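Local coordinates for putative branched-chain amino acid transport system substrate-binding protein (Rhodopseudomonas palustris, PDB 3TX6), which probably serves as the periplasmic solute-binding component of an ABC transporter, and holds 3-(4-hydroxy-phenyl)pyruvic acid, an aromatic acid, in this structure, at residues 81-84 / 85-89. Sequence-based numbering, arbitrary orientation.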
ATOM      1  N   PRO A  81       0.076 -10.706   6.855  1.00 14.57           N
ATOM      2  CA  PRO A  81       1.510 -11.034   7.010  1.00 14.40           C
ATOM      3  C   PRO A  81       2.367  -9.805   7.437  1.00 13.57           C
ATOM      4  O   PRO A  81       3.463  -9.961   7.990  1.00 14.72           O
ATOM      5  CB  PRO A  81       1.896 -11.536   5.627  1.00 15.12           C
ATOM      6  CG  PRO A  81       0.901 -10.946   4.700  1.00 15.53           C
ATOM      7  CD  PRO A  81      -0.387 -10.901   5.489  1.00 15.97           C
ATOM      8  N   THR A  82       1.914  -8.584   7.117  1.00 12.71           N
ATOM      9  CA  THR A  82       2.647  -7.359   7.453  1.00 12.82           C
ATOM     10  C   THR A  82       2.627  -7.145   8.970  1.00 13.57           C
ATOM     11  O   THR A  82       3.658  -6.752   9.580  1.00 13.72           O
ATOM     12  CB  THR A  82       2.068  -6.144   6.713  1.00 12.82           C
ATOM     13  OG1 THR A  82       2.196  -6.364   5.318  1.00 12.87           O
ATOM     14  CG2 THR A  82       2.797  -4.827   7.048  1.00 14.07           C
ATOM     15  N   VAL A  83       1.489  -7.441   9.602  1.00 14.70           N
ATOM     16  CA  VAL A  83       1.420  -7.443  11.059  1.00 14.31           C
ATOM     17  C   VAL A  83       2.456  -8.411  11.651  1.00 15.54           C
ATOM     18  O   VAL A  83       3.195  -8.055  12.586  1.00 16.47           O
ATOM     19  CB  VAL A  83      -0.004  -7.716  11.560  1.00 14.46           C
ATOM     20  CG1 VAL A  83      -0.014  -8.003  13.068  1.00 16.80           C
ATOM     21  CG2 VAL A  83      -0.944  -6.524  11.214  1.00 16.79           C
ATOM     22  N   ALA A  84       2.551  -9.591  11.066  1.00 14.50           N
ATOM     23  CA  ALA A  84       3.523 -10.588  11.481  1.00 15.13           C
ATOM     24  C   ALA A  84       4.967 -10.096  11.370  1.00 14.19           C
ATOM     25  O   ALA A  84       5.778 -10.320  12.294  1.00 15.50           O
ATOM     26  CB  ALA A  84       3.340 -11.895  10.711  1.00 17.05           C
ATOM     27  N   VAL A  85       5.309  -9.463  10.253  1.00 12.67           N
ATOM     28  CA  VAL A  85       6.638  -8.936  10.081  1.00 12.28           C
ATOM     29  C   VAL A  85       6.934  -7.893  11.143  1.00 12.94           C
ATOM     30  O   VAL A  85       8.012  -7.873  11.710  1.00 13.87           O
ATOM     31  CB  VAL A  85       6.834  -8.370   8.664  1.00 12.40           C
ATOM     32  CG1 VAL A  85       8.210  -7.708   8.533  1.00 14.28           C
ATOM     33  CG2 VAL A  85       6.670  -9.476   7.592  1.00 13.62           C
ATOM     34  N   SER A  86       5.958  -7.027  11.417  1.00 13.19           N
ATOM     35  CA  SER A  86       6.120  -5.995  12.440  1.00 12.87           C
ATOM     36  C   SER A  86       6.377  -6.585  13.813  1.00 13.22           C
ATOM     37  O   SER A  86       7.252  -6.078  14.552  1.00 14.73           O
ATOM     38  CB  SER A  86       4.900  -5.017  12.460  1.00 14.00           C
ATOM     39  OG  SER A  86       5.087  -4.002  13.386  1.00 15.18           O
ATOM     40  N   ASN A  87       5.664  -7.676  14.145  1.00 14.17           N
ATOM     41  CA  ASN A  87       5.875  -8.381  15.404  1.00 17.58           C
ATOM     42  C   ASN A  87       7.328  -8.831  15.527  1.00 14.85           C
ATOM     43  O   ASN A  87       7.966  -8.604  16.553  1.00 18.00           O
ATOM     44  CB  ASN A  87       4.972  -9.602  15.547  1.00 22.83           C
ATOM     45  CG  ASN A  87       3.514  -9.231  15.744  1.00 26.84           C
ATOM     46  OD1 ASN A  87       3.170  -8.102  16.139  1.00 29.20           O
ATOM     47  ND2 ASN A  87       2.632 -10.176  15.416  1.00 35.82           N
ATOM     48  N   VAL A  88       7.855  -9.410  14.455  1.00 14.68           N
ATOM     49  CA  VAL A  88       9.227  -9.907  14.459  1.00 13.61           C
ATOM     50  C   VAL A  88      10.238  -8.747  14.575  1.00 15.06           C
ATOM     51  O   VAL A  88      11.183  -8.803  15.371  1.00 15.15           O
ATOM     52  CB  VAL A  88       9.518 -10.783  13.233  1.00 15.51           C
ATOM     53  CG1 VAL A  88      11.013 -11.173  13.184  1.00 16.64           C
ATOM     54  CG2 VAL A  88       8.638 -12.033  13.267  1.00 17.70           C
ATOM     55  N   ALA A  89      10.017  -7.703  13.770  1.00 13.15           N
ATOM     56  CA  ALA A  89      10.889  -6.555  13.690  1.00 13.39           C
ATOM     57  C   ALA A  89      11.017  -5.885  15.035  1.00 13.18           C
ATOM     58  O   ALA A  89      12.117  -5.494  15.435  1.00 15.38           O
ATOM     59  CB  ALA A  89      10.420  -5.553  12.638  1.00 16.06           C
TER
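V85 N donates to P81 O at 3.0 Å, the first of four successive i to i+4 bonds that make this one unbroken alpha-helical run. The next rungs take S86 N to T82 O, N87 N to V83 O, and V88 N to A84 O. The tight part lies against these carbonyls: with CG1 of V85 anti to the backbone N (chi1 175°), V85 CG2 is left beside that N, 3.3 Å from P81 O, and CG2 of V88 repeats the step on A84 O at 3.5 Å. The looser, solvent side belongs to V83 and exposed N87. There N87 CG sits beside its own backbone N (chi1 -70°), 3.4 Å from V83 O, while N87 ND2 comes only to 4.2 Å from V83 CG1. Both polar side chains on the buried side are satisfied: T82 OG1 bonds to S76 N and V78 O, and S86 OG to S112 OG. The side chain of T82 is about 6 Å from the bound 3-(4-hydroxy-phenyl)pyruvic acid. The run belongs to helix 79-92, the crossover between parallel strands 72-75 and 96-98; P81, A84 and V88 pack on helix 54-67, V85, S86 and A89 on H96, and V83 and N87 on R108 of helix 106-109.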